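Local structure of LytB (Plasmodium falciparum, 4N7B) at residues V366-F371 with K396-F401; N332-I338 with K375-T381. The protein reduces (E)-4-hydroxy-3-methylbut-2-enyl diphosphate to isopentenyl and dimethylallyl diphosphate at an iron-sulfur cluster, the last step of the apicoplast MEP pathway. All blocks are in the same frame, centred on the assembly; numbering follows the deposited sequence.

Contact 1: residues V366-F371 with K396-F401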
loop_
_atom_site.group_PDB
_atom_site.type_symbol
_atom_site.label_atom_id
_atom_site.label_comp_id
_atom_site.label_asym_id
_atom_site.label_seq_id
_atom_site.Cartn_x
_atom_site.Cartn_y
_atom_site.Cartn_z
ATOM N N VAL A 366 10.998 -18.023 -10.529
ATOM C CA VAL A 366 11.667 -18.872 -9.550
ATOM C C VAL A 366 12.479 -19.973 -10.245
ATOM O O VAL A 366 13.622 -20.255 -9.859
ATOM C CB VAL A 366 10.664 -19.535 -8.595
ATOM C CG1 VAL A 366 11.366 -20.584 -7.752
ATOM C CG2 VAL A 366 10.005 -18.486 -7.707
ATOM N N ASP A 367 11.881 -20.598 -11.259
ATOM C CA ASP A 367 12.541 -21.668 -11.993
ATOM C C ASP A 367 13.838 -21.185 -12.597
ATOM O O ASP A 367 14.783 -21.951 -12.728
ATOM C CB ASP A 367 11.654 -22.177 -13.124
ATOM C CG ASP A 367 10.502 -23.022 -12.630
ATOM O OD1 ASP A 367 10.731 -23.883 -11.753
ATOM O OD2 ASP A 367 9.366 -22.823 -13.119
ATOM N N LYS A 368 13.867 -19.912 -12.976
ATOM C CA LYS A 368 15.015 -19.339 -13.666
ATOM C C LYS A 368 16.190 -19.010 -12.739
ATOM O O LYS A 368 17.300 -18.798 -13.206
ATOM C CB LYS A 368 14.594 -18.090 -14.443
ATOM C CG LYS A 368 13.713 -18.390 -15.627
ATOM C CD LYS A 368 13.218 -17.119 -16.299
ATOM C CE LYS A 368 12.244 -17.437 -17.446
ATOM N NZ LYS A 368 11.707 -16.215 -18.117
ATOM N N LEU A 369 15.967 -18.979 -11.433
ATOM C CA LEU A 369 17.040 -18.598 -10.521
ATOM C C LEU A 369 18.119 -19.673 -10.429
ATOM O O LEU A 369 17.820 -20.854 -10.264
ATOM C CB LEU A 369 16.493 -18.336 -9.122
ATOM C CG LEU A 369 15.596 -17.117 -8.965
ATOM C CD1 LEU A 369 15.106 -17.049 -7.531
ATOM C CD2 LEU A 369 16.354 -15.849 -9.342
ATOM N N ASN A 370 19.378 -19.254 -10.513
ATOM C CA ASN A 370 20.496 -20.161 -10.291
ATOM C C ASN A 370 21.557 -19.529 -9.424
ATOM O O ASN A 370 21.943 -18.382 -9.644
ATOM C CB ASN A 370 21.111 -20.600 -11.616
ATOM C CG ASN A 370 20.317 -21.699 -12.275
ATOM O OD1 ASN A 370 20.473 -22.874 -11.935
ATOM N ND2 ASN A 370 19.451 -21.328 -13.216
ATOM N N PHE A 371 22.023 -20.287 -8.437
ATOM C CA PHE A 371 23.053 -19.820 -7.518
ATOM C C PHE A 371 23.956 -20.970 -7.126
ATOM O O PHE A 371 23.504 -22.108 -7.027
ATOM C CB PHE A 371 22.434 -19.256 -6.238
ATOM C CG PHE A 371 21.519 -18.087 -6.462
ATOM C CD1 PHE A 371 22.031 -16.822 -6.673
ATOM C CD2 PHE A 371 20.148 -18.256 -6.451
ATOM C CE1 PHE A 371 21.191 -15.740 -6.868
ATOM C CE2 PHE A 371 19.302 -17.182 -6.654
ATOM C CZ PHE A 371 19.824 -15.921 -6.866
ATOM N N LYS A 396 7.415 -22.371 -3.231
ATOM C CA LYS A 396 8.214 -22.824 -4.368
ATOM C C LYS A 396 9.663 -22.400 -4.163
ATOM O O LYS A 396 10.576 -23.178 -4.382
ATOM C CB LYS A 396 7.666 -22.241 -5.668
ATOM C CG LYS A 396 8.150 -22.966 -6.899
ATOM C CD LYS A 396 7.508 -22.424 -8.147
ATOM C CE LYS A 396 8.153 -23.035 -9.379
ATOM N NZ LYS A 396 8.186 -24.523 -9.310
ATOM N N LEU A 397 9.865 -21.170 -3.701
ATOM C CA LEU A 397 11.206 -20.690 -3.369
ATOM C C LEU A 397 11.912 -21.594 -2.371
ATOM O O LEU A 397 13.103 -21.882 -2.506
ATOM C CB LEU A 397 11.158 -19.290 -2.768
ATOM C CG LEU A 397 11.613 -18.155 -3.674
ATOM C CD1 LEU A 397 11.620 -16.874 -2.872
ATOM C CD2 LEU A 397 12.994 -18.415 -4.288
ATOM N N LYS A 398 11.180 -22.020 -1.354
ATOM C CA LYS A 398 11.750 -22.836 -0.299
ATOM C C LYS A 398 12.031 -24.250 -0.756
ATOM O O LYS A 398 12.924 -24.895 -0.230
ATOM C CB LYS A 398 10.814 -22.882 0.898
ATOM C CG LYS A 398 10.963 -21.716 1.821
ATOM C CD LYS A 398 10.126 -21.950 3.061
ATOM C CE LYS A 398 10.353 -20.899 4.109
ATOM N NZ LYS A 398 9.241 -20.919 5.111
ATOM N N ASN A 399 11.256 -24.741 -1.716
ATOM C CA ASN A 399 11.504 -26.065 -2.278
ATOM C C ASN A 399 12.864 -26.060 -2.948
ATOM O O ASN A 399 13.697 -26.926 -2.713
ATOM C CB ASN A 399 10.435 -26.446 -3.310
ATOM C CG ASN A 399 9.111 -26.822 -2.668
ATOM O OD1 ASN A 399 9.066 -27.186 -1.487
ATOM N ND2 ASN A 399 8.021 -26.742 -3.444
ATOM N N LYS A 400 13.082 -25.051 -3.778
ATOM C CA LYS A 400 14.322 -24.931 -4.518
ATOM C C LYS A 400 15.490 -24.548 -3.602
ATOM O O LYS A 400 16.562 -25.131 -3.687
ATOM C CB LYS A 400 14.142 -23.894 -5.616
ATOM C CG LYS A 400 15.243 -23.903 -6.631
ATOM C CD LYS A 400 14.882 -23.069 -7.840
ATOM C CE LYS A 400 16.036 -23.036 -8.824
ATOM N NZ LYS A 400 15.658 -22.355 -10.097
ATOM N N PHE A 401 15.277 -23.571 -2.723
ATOM C CA PHE A 401 16.333 -23.107 -1.821
ATOM C C PHE A 401 15.957 -23.290 -0.351
ATOM O O PHE A 401 15.522 -22.343 0.303
ATOM C CB PHE A 401 16.626 -21.632 -2.077
ATOM C CG PHE A 401 16.954 -21.324 -3.501
ATOM C CD1 PHE A 401 18.179 -21.689 -4.038
ATOM C CD2 PHE A 401 16.038 -20.668 -4.309
ATOM C CE1 PHE A 401 18.485 -21.404 -5.360
ATOM C CE2 PHE A 401 16.337 -20.376 -5.629
ATOM C CZ PHE A 401 17.559 -20.746 -6.155
#

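Contact 2: residues N332-I338 with K375-T381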
loop_
_atom_site.group_PDB
_atom_site.type_symbol
_atom_site.label_atom_id
_atom_site.label_comp_id
_atom_site.label_asym_id
_atom_site.label_seq_id
_atom_site.Cartn_x
_atom_site.Cartn_y
_atom_site.Cartn_z
ATOM N N ASN A 332 26.787 -10.189 2.399
ATOM C CA ASN A 332 27.012 -10.992 1.193
ATOM C C ASN A 332 25.930 -12.045 0.907
ATOM O O ASN A 332 26.232 -13.150 0.443
ATOM C CB ASN A 332 28.384 -11.660 1.231
ATOM C CG ASN A 332 28.864 -12.059 -0.150
ATOM O OD1 ASN A 332 28.697 -11.303 -1.110
ATOM N ND2 ASN A 332 29.453 -13.257 -0.266
ATOM N N TYR A 333 24.680 -11.703 1.200
ATOM C CA TYR A 333 23.550 -12.486 0.745
ATOM C C TYR A 333 23.139 -11.956 -0.613
ATOM O O TYR A 333 23.277 -10.771 -0.889
ATOM C CB TYR A 333 22.347 -12.292 1.662
ATOM C CG TYR A 333 22.344 -13.067 2.957
ATOM C CD1 TYR A 333 23.225 -12.759 3.986
ATOM C CD2 TYR A 333 21.411 -14.069 3.173
ATOM C CE1 TYR A 333 23.189 -13.446 5.176
ATOM C CE2 TYR A 333 21.370 -14.766 4.358
ATOM C CZ TYR A 333 22.252 -14.448 5.366
ATOM O OH TYR A 333 22.211 -15.157 6.556
ATOM N N ASP A 334 22.606 -12.818 -1.460
ATOM C CA ASP A 334 21.885 -12.319 -2.607
ATOM C C ASP A 334 20.453 -12.238 -2.148
ATOM O O ASP A 334 20.040 -13.000 -1.283
ATOM C CB ASP A 334 22.028 -13.232 -3.817
ATOM C CG ASP A 334 23.071 -12.726 -4.799
ATOM O OD1 ASP A 334 24.142 -12.269 -4.343
ATOM O OD2 ASP A 334 22.816 -12.772 -6.022
ATOM N N ILE A 335 19.697 -11.311 -2.713
ATOM C CA ILE A 335 18.367 -11.041 -2.210
ATOM C C ILE A 335 17.302 -11.321 -3.246
ATOM O O ILE A 335 17.394 -10.842 -4.374
ATOM C CB ILE A 335 18.248 -9.588 -1.760
ATOM C CG1 ILE A 335 18.813 -9.442 -0.341
ATOM C CG2 ILE A 335 16.794 -9.157 -1.740
ATOM C CD1 ILE A 335 20.049 -8.642 -0.280
ATOM N N ILE A 336 16.290 -12.095 -2.861
ATOM C CA ILE A 336 15.158 -12.343 -3.744
ATOM C C ILE A 336 14.001 -11.466 -3.312
ATOM O O ILE A 336 13.565 -11.533 -2.178
ATOM C CB ILE A 336 14.700 -13.806 -3.732
ATOM C CG1 ILE A 336 15.562 -14.661 -4.659
ATOM C CG2 ILE A 336 13.316 -13.916 -4.311
ATOM C CD1 ILE A 336 16.956 -14.840 -4.218
ATOM N N LEU A 337 13.511 -10.643 -4.227
ATOM C CA LEU A 337 12.456 -9.692 -3.931
ATOM C C LEU A 337 11.181 -10.127 -4.634
ATOM O O LEU A 337 11.084 -10.006 -5.846
ATOM C CB LEU A 337 12.860 -8.307 -4.427
ATOM C CG LEU A 337 11.799 -7.200 -4.371
ATOM C CD1 LEU A 337 11.097 -7.183 -3.039
ATOM C CD2 LEU A 337 12.458 -5.863 -4.634
ATOM N N ILE A 338 10.220 -10.658 -3.883
ATOM C CA ILE A 338 8.945 -11.078 -4.468
ATOM C C ILE A 338 8.003 -9.879 -4.579
ATOM O O ILE A 338 7.633 -9.279 -3.582
ATOM C CB ILE A 338 8.263 -12.130 -3.586
ATOM C CG1 ILE A 338 9.242 -13.260 -3.261
ATOM C CG2 ILE A 338 7.037 -12.669 -4.279
ATOM C CD1 ILE A 338 8.660 -14.351 -2.389
ATOM N N LYS A 375 25.822 -20.333 -1.549
ATOM C CA LYS A 375 25.403 -18.937 -1.586
ATOM C C LYS A 375 24.233 -18.677 -0.656
ATOM O O LYS A 375 23.178 -19.287 -0.782
ATOM C CB LYS A 375 25.046 -18.507 -3.015
ATOM C CG LYS A 375 24.371 -17.144 -3.107
ATOM C CD LYS A 375 25.151 -16.068 -2.355
ATOM C CE LYS A 375 26.252 -15.459 -3.190
ATOM N NZ LYS A 375 26.605 -14.111 -2.662
ATOM N N LYS A 376 24.425 -17.753 0.275
ATOM C CA LYS A 376 23.380 -17.403 1.211
ATOM C C LYS A 376 22.313 -16.533 0.540
ATOM O O LYS A 376 22.621 -15.569 -0.172
ATOM C CB LYS A 376 23.997 -16.686 2.400
ATOM C CG LYS A 376 25.099 -17.486 3.072
ATOM C CD LYS A 376 24.971 -17.410 4.583
ATOM C CE LYS A 376 23.804 -18.274 5.094
ATOM N NZ LYS A 376 23.471 -17.996 6.532
ATOM N N LEU A 377 21.054 -16.876 0.774
ATOM C CA LEU A 377 19.949 -16.169 0.143
ATOM C C LEU A 377 18.983 -15.678 1.186
ATOM O O LEU A 377 18.752 -16.333 2.194
ATOM C CB LEU A 377 19.201 -17.082 -0.832
ATOM C CG LEU A 377 20.059 -17.646 -1.969
ATOM C CD1 LEU A 377 19.224 -18.595 -2.818
ATOM C CD2 LEU A 377 20.649 -16.523 -2.823
ATOM N N PHE A 378 18.400 -14.523 0.908
ATOM C CA PHE A 378 17.459 -13.884 1.800
ATOM C C PHE A 378 16.344 -13.365 0.917
ATOM O O PHE A 378 16.610 -12.753 -0.122
ATOM C CB PHE A 378 18.142 -12.717 2.501
ATOM C CG PHE A 378 17.387 -12.178 3.700
ATOM C CD1 PHE A 378 17.523 -12.774 4.949
ATOM C CD2 PHE A 378 16.569 -11.061 3.585
ATOM C CE1 PHE A 378 16.849 -12.274 6.056
ATOM C CE2 PHE A 378 15.893 -10.551 4.699
ATOM C CZ PHE A 378 16.033 -11.160 5.928
ATOM N N TYR A 379 15.098 -13.619 1.295
ATOM C CA TYR A 379 14.007 -13.096 0.519
ATOM C C TYR A 379 13.207 -12.082 1.296
ATOM O O TYR A 379 13.174 -12.073 2.517
ATOM C CB TYR A 379 13.105 -14.211 -0.030
ATOM C CG TYR A 379 12.058 -14.779 0.925
ATOM C CD1 TYR A 379 10.836 -14.140 1.110
ATOM C CD2 TYR A 379 12.280 -15.978 1.608
ATOM C CE1 TYR A 379 9.877 -14.662 1.962
ATOM C CE2 TYR A 379 11.324 -16.507 2.459
ATOM C CZ TYR A 379 10.125 -15.838 2.632
ATOM O OH TYR A 379 9.160 -16.341 3.480
ATOM N N VAL A 380 12.519 -11.253 0.541
ATOM C CA VAL A 380 11.820 -10.121 1.066
ATOM C C VAL A 380 10.638 -9.960 0.109
ATOM O O VAL A 380 10.670 -10.528 -0.989
ATOM C CB VAL A 380 12.823 -8.945 1.092
ATOM C CG1 VAL A 380 12.392 -7.805 0.217
ATOM C CG2 VAL A 380 13.090 -8.526 2.500
ATOM N N THR A 381 9.591 -9.227 0.490
ATOM C CA THR A 381 8.441 -9.075 -0.397
ATOM C C THR A 381 7.906 -7.653 -0.408
ATOM O O THR A 381 8.136 -6.865 0.513
ATOM C CB THR A 381 7.264 -10.047 -0.048
ATOM O OG1 THR A 381 6.469 -9.529 1.020
ATOM C CG2 THR A 381 7.776 -11.403 0.349
HETATM O O HOH W 1 26.958 -16.256 0.536
#

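Contact 1: residues V366-F371 with K396-F401
Lys-400, in the last turn of helix 387-400, reaches across to the C-terminal end of helix 363-368 and binds two backbone carbonyls there, that of Val-366 in the helix and that of Leu-369 just after it. Its CB points toward the other segment. CG lies anti to the backbone N (chi1 -167°) and the rest of the chain is extended, which carries the amine straight to the helix end. On the way, CG rests on one face of the Phe-401 ring, toward the rim. Lys-400 CD passes Val-366 CG1 at 4.3 Å and also nears the carbonyl of Val-366. CE lies close to the carbonyl oxygen of Leu-369. Lys-400 NZ then donates to Val-366 O at 2.9 Å and to Leu-369 O at 2.6 Å. Both bonds run in the carbonyl plane, on a lone pair. Asp-367 O also lies 2.8 Å from Lys-400 NZ. Val-366 O also accepts from Leu-369 N, so this one oxygen serves two donors.

Nearer the solvent, the bent end of Lys-396 crosses the Asp-367 carboxylate at about a right angle. The salt bridge is long, with Asp-367 OD1 3.6 Å from Lys-396 NZ. Beneath the lysines the contact is apolar. Leu-369 CD1 meets Leu-397 CD2 at 4.1 Å, and Leu-369 CB sits at the edge of the Phe-401 ring. Phe-371 turns an edge toward the face of Phe-401 in an offset edge-to-face pair, with planes at 65°. CD2 of Phe-371 comes 3.6 Å from CZ of Phe-401. Phe-371 makes a second edge-to-face pair with His-358.

The Lys-400 amine sits by the C-terminal end of helix 363-368, where the helix dipole would probably favour its charge. Its two hydrogen bonds link the helix ends over a layer of apolar side chains.

Contact 2: residues N332-I338 with K375-T381
This is a pairing of two parallel strands, 334-338 and 377-381, at the centre of a four-stranded parallel sheet. At the N-terminal end of the pair, Tyr-333 meets Lys-376. Five backbone hydrogen bonds join the segments, from Asp-334 N to Lys-376 O through to Ile-338 N to Val-380 O at 2.9 Å. The strand directions differ by 25°. CA-H...O contacts fill in between, such as Ile-335 CA to Phe-378 O at 3.2 Å.

Lys-376 CB lies over one face of the Tyr-333 ring in a CH-pi contact, 3.8 Å from its centroid. Bends at chi2 (-137°) and chi3 (74°) fold the lysine along the ring, and Lys-376 NZ donates to Tyr-333 OH at 3.1 Å. Glu-405 holds both groups, with a hydrogen bond to the hydroxyl and a salt bridge to the amine. Asp-334 OD1 makes a salt bridge to Lys-375 NZ at 3.5 Å, while OD2 bonds His-358. A water links Asn-332 O with Lys-376 N.

Further along, the side chains are mostly apolar. Leu-337 CD1 meets Val-380 CG1 at 3.6 Å on one face. On the other, Ile-338 and Thr-381 lie side by side, with Ile-338 CB 4.0 Å from Thr-381 CG2. Strand 377-381 leads toward Thr-383, a probable substrate-binding residue by similarity to relatives.

Strands 357-360 and 405-406 flank the pair. Helix 316-329 packs on the face of Ile-335, Phe-378 and Val-380. Helix 387-400 packs on the face of Ile-336, Ile-338, Tyr-379 and Thr-381, completing a layered alpha/beta domain.

Contact 2 is mostly buried, in the middle of the sheet, and contact 1 is a partly exposed layer of helix ends and loop over one of its faces. The chain weaves between them: helix 363-368 leads into strand 377-381, which leads into helix 387-400. They touch directly. Leu-369 and Leu-397 pack on Ile-336, Phe-401 packs on Leu-377, and Phe-371 lies against Asp-334. Contact 2 depends on regular bonds between backbones. Every link in contact 1 uses at least one side chain, with a lysine amine on carbonyls outside and apolar groups facing the sheet. Strand 377-381 runs toward the cluster, the side chain of Thr-381 about 10 Å from it; contact 1 lies away from the annotated sites.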